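Local coordinates for DUF1904 domain-containing protein (Sebaldella termitidis, PDB 4M1A), which is of unknown function but forms a trimer and belongs to a family grouped in the MIF clan, whose members share a beta-alpha-beta architecture, at residues A[4-9]-A[54-59]; A[72-77]-A[89-94]. All blocks are in the same frame, centred on the assembly; numbering follows the deposited sequence.

Interaction 1. Residues A[4-9]-A[54-59]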
# COMPACT_ATOMS: atom_id res chain seq x y z
N ILE A 4 -5.22 7.66 6.60
CA ILE A 4 -4.57 8.57 5.67
C ILE A 4 -3.09 8.16 5.70
O ILE A 4 -2.48 8.04 6.82
CB ILE A 4 -4.64 10.03 6.18
CG1 ILE A 4 -6.07 10.61 6.29
CG2 ILE A 4 -3.90 10.97 5.28
CD1 ILE A 4 -7.22 9.87 5.92
N ARG A 5 -2.47 8.00 4.51
CA ARG A 5 -1.07 7.72 4.40
C ARG A 5 -0.37 8.66 3.52
O ARG A 5 -0.85 8.94 2.41
CB ARG A 5 -0.85 6.31 3.80
CG ARG A 5 -1.51 5.27 4.64
CD ARG A 5 -1.50 3.95 3.92
NE ARG A 5 -2.15 2.94 4.75
CZ ARG A 5 -2.48 1.71 4.35
NH1 ARG A 5 -2.18 1.30 3.11
NH2 ARG A 5 -3.04 0.92 5.22
N VAL A 6 0.78 9.14 3.97
CA VAL A 6 1.53 10.13 3.23
C VAL A 6 2.92 9.59 2.92
O VAL A 6 3.64 9.14 3.81
CB VAL A 6 1.67 11.48 4.03
CG1 VAL A 6 2.37 12.49 3.16
CG2 VAL A 6 0.31 12.08 4.43
N ARG A 7 3.32 9.73 1.66
CA ARG A 7 4.65 9.42 1.23
C ARG A 7 5.21 10.54 0.44
O ARG A 7 4.47 11.42 -0.04
CB ARG A 7 4.69 8.18 0.34
CG ARG A 7 3.96 8.26 -0.97
CD ARG A 7 3.88 6.89 -1.65
NE ARG A 7 2.89 6.09 -0.96
CZ ARG A 7 3.00 4.80 -0.78
NH1 ARG A 7 4.06 4.21 -1.30
NH2 ARG A 7 2.09 4.11 -0.06
N GLY A 8 6.52 10.57 0.31
CA GLY A 8 7.17 11.66 -0.44
C GLY A 8 7.47 12.92 0.38
O GLY A 8 7.98 13.89 -0.15
N ALA A 9 7.08 12.99 1.63
CA ALA A 9 7.31 14.17 2.47
C ALA A 9 8.16 13.77 3.63
O ALA A 9 8.10 12.66 4.09
CB ALA A 9 5.93 14.74 2.99
N GLY A 54 10.36 13.13 -6.07
CA GLY A 54 9.05 12.50 -6.19
C GLY A 54 7.97 13.60 -6.06
O GLY A 54 8.15 14.77 -6.51
N LEU A 55 6.87 13.27 -5.39
CA LEU A 55 5.83 14.25 -5.16
C LEU A 55 5.33 13.99 -3.75
O LEU A 55 5.79 13.06 -3.14
CB LEU A 55 4.79 14.07 -6.23
CG LEU A 55 3.83 12.88 -6.34
CD1 LEU A 55 3.40 12.81 -7.80
CD2 LEU A 55 4.42 11.54 -5.97
N VAL A 56 4.33 14.71 -3.27
CA VAL A 56 3.67 14.34 -2.00
C VAL A 56 2.46 13.51 -2.45
O VAL A 56 1.66 13.97 -3.28
CB VAL A 56 3.25 15.52 -1.18
CG1 VAL A 56 2.49 14.99 0.03
CG2 VAL A 56 4.52 16.28 -0.79
N PHE A 57 2.45 12.24 -2.07
CA PHE A 57 1.39 11.30 -2.48
C PHE A 57 0.61 10.81 -1.24
O PHE A 57 1.19 10.22 -0.32
CB PHE A 57 2.00 10.12 -3.26
CG PHE A 57 0.98 9.23 -3.90
CD1 PHE A 57 0.31 8.28 -3.20
CD2 PHE A 57 0.79 9.26 -5.29
CE1 PHE A 57 -0.64 7.47 -3.79
CE2 PHE A 57 -0.12 8.37 -5.89
CZ PHE A 57 -0.81 7.50 -5.13
N ILE A 58 -0.69 11.08 -1.24
CA ILE A 58 -1.56 10.84 -0.14
C ILE A 58 -2.62 9.86 -0.51
O ILE A 58 -3.34 10.03 -1.55
CB ILE A 58 -2.20 12.14 0.41
CG1 ILE A 58 -1.13 13.12 0.72
CG2 ILE A 58 -3.07 11.84 1.67
CD1 ILE A 58 -1.65 14.55 0.94
N GLU A 59 -2.71 8.78 0.28
CA GLU A 59 -3.80 7.79 0.12
C GLU A 59 -4.79 7.98 1.24
O GLU A 59 -4.38 8.20 2.39
CB GLU A 59 -3.23 6.37 0.14
CG GLU A 59 -2.29 6.07 -0.97
CD GLU A 59 -1.31 4.89 -0.78
OE1 GLU A 59 -0.66 4.76 0.32
OE2 GLU A 59 -1.15 4.18 -1.86
O HOH W 1 -0.47 2.31 1.14
O HOH W 2 0.73 7.19 0.46

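Interaction 2. Residues A[72-77]-A[89-94]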
# COMPACT_ATOMS: atom_id res chain seq x y z
N LYS A 72 -13.63 18.18 -1.06
CA LYS A 72 -13.28 19.14 0.03
C LYS A 72 -12.01 18.63 0.73
O LYS A 72 -11.13 19.43 1.06
CB LYS A 72 -14.39 19.26 1.04
CG LYS A 72 -15.56 20.15 0.51
CD LYS A 72 -16.70 20.25 1.48
CE LYS A 72 -17.67 21.39 0.95
NZ LYS A 72 -18.66 21.61 1.99
N ILE A 73 -11.92 17.32 0.94
CA ILE A 73 -10.68 16.75 1.54
C ILE A 73 -9.52 16.93 0.64
O ILE A 73 -8.44 17.36 1.08
CB ILE A 73 -10.90 15.29 2.01
CG1 ILE A 73 -11.87 15.23 3.13
CG2 ILE A 73 -9.56 14.61 2.37
CD1 ILE A 73 -12.46 13.84 3.24
N ALA A 74 -9.70 16.68 -0.66
CA ALA A 74 -8.64 16.96 -1.56
C ALA A 74 -8.17 18.43 -1.55
O ALA A 74 -6.96 18.72 -1.66
CB ALA A 74 -9.03 16.57 -2.96
N ALA A 75 -9.13 19.36 -1.53
CA ALA A 75 -8.76 20.79 -1.52
C ALA A 75 -7.98 21.14 -0.26
O ALA A 75 -6.98 21.84 -0.32
CB ALA A 75 -10.05 21.65 -1.68
N LEU A 76 -8.44 20.64 0.87
CA LEU A 76 -7.85 20.90 2.18
C LEU A 76 -6.39 20.38 2.20
O LEU A 76 -5.46 21.09 2.55
CB LEU A 76 -8.62 20.24 3.25
CG LEU A 76 -8.08 20.46 4.69
CD1 LEU A 76 -8.02 21.94 5.11
CD2 LEU A 76 -8.82 19.61 5.70
N PHE A 77 -6.23 19.13 1.77
CA PHE A 77 -4.89 18.55 1.78
C PHE A 77 -3.95 19.30 0.87
O PHE A 77 -2.78 19.54 1.24
CB PHE A 77 -4.97 17.05 1.39
CG PHE A 77 -5.49 16.11 2.44
CD1 PHE A 77 -5.96 16.48 3.67
CD2 PHE A 77 -5.59 14.71 2.14
CE1 PHE A 77 -6.41 15.54 4.59
CE2 PHE A 77 -6.06 13.83 3.04
CZ PHE A 77 -6.50 14.21 4.27
N VAL A 89 1.09 17.65 -5.37
CA VAL A 89 0.37 16.96 -4.32
C VAL A 89 -0.66 16.07 -4.99
O VAL A 89 -1.54 16.57 -5.71
CB VAL A 89 -0.35 17.92 -3.33
CG1 VAL A 89 -1.01 17.10 -2.26
CG2 VAL A 89 0.67 18.85 -2.71
N THR A 90 -0.49 14.76 -4.86
CA THR A 90 -1.38 13.77 -5.46
C THR A 90 -2.14 13.02 -4.38
O THR A 90 -1.54 12.67 -3.34
CB THR A 90 -0.57 12.81 -6.37
OG1 THR A 90 -0.08 13.60 -7.45
CG2 THR A 90 -1.43 11.70 -6.89
N ILE A 91 -3.46 12.84 -4.57
CA ILE A 91 -4.34 12.24 -3.60
C ILE A 91 -5.20 11.17 -4.22
O ILE A 91 -5.82 11.42 -5.30
CB ILE A 91 -5.25 13.25 -2.93
CG1 ILE A 91 -4.43 14.41 -2.40
CG2 ILE A 91 -5.95 12.62 -1.74
CD1 ILE A 91 -5.29 15.58 -2.04
N VAL A 92 -5.18 9.95 -3.66
CA VAL A 92 -6.00 8.90 -4.15
C VAL A 92 -6.93 8.43 -3.06
O VAL A 92 -6.47 8.13 -1.96
CB VAL A 92 -5.12 7.74 -4.67
CG1 VAL A 92 -6.00 6.76 -5.41
CG2 VAL A 92 -4.08 8.33 -5.63
N PHE A 93 -8.22 8.31 -3.35
CA PHE A 93 -9.17 7.76 -2.41
C PHE A 93 -9.40 6.26 -2.74
O PHE A 93 -9.67 5.94 -3.90
CB PHE A 93 -10.47 8.51 -2.44
CG PHE A 93 -10.34 9.94 -1.87
CD1 PHE A 93 -9.83 10.95 -2.63
CD2 PHE A 93 -10.67 10.18 -0.58
CE1 PHE A 93 -9.68 12.24 -2.10
CE2 PHE A 93 -10.53 11.47 -0.04
CZ PHE A 93 -9.99 12.45 -0.79
N ASN A 94 -9.35 5.42 -1.72
CA ASN A 94 -9.50 3.93 -1.86
C ASN A 94 -10.70 3.49 -1.02
O ASN A 94 -10.68 3.57 0.19
CB ASN A 94 -8.23 3.22 -1.41
CG ASN A 94 -7.02 3.52 -2.32
OD1 ASN A 94 -6.00 4.07 -1.89
ND2 ASN A 94 -7.20 3.27 -3.62

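Interaction 1. Residues A[4-9]-A[54-59]
Arg5, Val6 and Arg7 pair with Glu59, Ile58 and Phe57 as antiparallel neighbours in the middle of the main sheet. Arg5 with Glu59 and Arg7 with Phe57 are hydrogen-bonded pairs, joined by four backbone bonds; Val6 and Ile58 form the non-hydrogen-bonded pair between them. Val6 CG2 lies beside Ile58 CG1 at 4.1 Å on the face that helices 11-17 and 67-82 cover, where branched apolar side chains suit a buried interior. The face carrying Arg5, Arg7, Glu59 and Phe57 is mostly charged. Arg7 CG, set between the backbone N and the carbonyl carbon (chi1 64°), runs beside Phe57 CB (3.5 Å); a bend at chi3 then swings NE round, and NH2 forms a salt bridge with Glu59 OE1 at 2.9 Å, 34° out of the carboxylate plane. A water held by Arg5 NH1 (2.8 Å) donates to the same OE1 at 2.6 Å. The ion pairs continue between subunits: Arg7 NH1 binds Glu39 and Glu59 OE2 binds Arg5, both of the second subunit, and Arg5 binds Glu59 of the third. An alanine in place of Arg7 would probably leave Glu59 OE1 and that Glu39 each short of a positive partner in a buried interface. Gly8, at positive phi (87°), lies where a CB would clash with Leu55 O. Such an antiparallel join between two beta-alpha-beta units is characteristic of the trimeric MIF-like fold.

Interaction 2. Residues A[72-77]-A[89-94]
Ile91 holds CG1 anti to its carbonyl carbon (chi1 -51°) and continues extended through chi2 (166°), which carries CD1 out from the strand to the helix. There CD1 lies 3.6 Å from Ala74 O and 3.7 Å from Phe77 CB, near the plane of the Phe77 ring at its edge. Ala74 suits this place because its small side chain lets the strand come close: its CB sits 4.0 Å from Ile91 CD1. Phe93, with CG likewise anti to its carbonyl carbon, points the edge of its ring at Ile73 and the Ala74 backbone N, and CZ meets Ile73 CG2 at 3.9 Å. The two elements run nearly antiparallel, 153° between their directions, as the returning helix and the second strand do in a beta-alpha-beta unit; here strand 56-62 is the first strand and helix 67-82 the connection. Within the helix the same Ile73 CG2 also rests over one face of the Phe77 ring, 3.6 Å above its plane and offset toward the rim, so one methyl touches both aromatics. Helix 21-29 packs on Ile73 and Phe77 through Leu25. Along strand 89-95, Thr90, Ile91 and Val92 pair with an antiparallel strand of the second subunit, whose Tyr102 packs on Ala74.

Overall arrangement
From the N terminus, strand 3-7 leads through helices 11-17 and 21-29 and strands 37-47 and 50-51 before 54-59 returns to pair with 4-9, so interaction 1 closes a loop of 44 residues. The chain continues into helix 67-82 and turns back as strand 89-95, and interaction 2 closes a loop of only 11 residues. The two follow in series, neither nested nor crossed. They meet where 54-59 and 89-94 are adjacent strands, through probable backbone bonds of Thr90 with Val56 and Ile58 and packing of Phe57 on Val92. Interaction 1 ties two antiparallel strands at the sheet's centre, interaction 2 a helix to the last strand of this chain's sheet, which the second subunit extends.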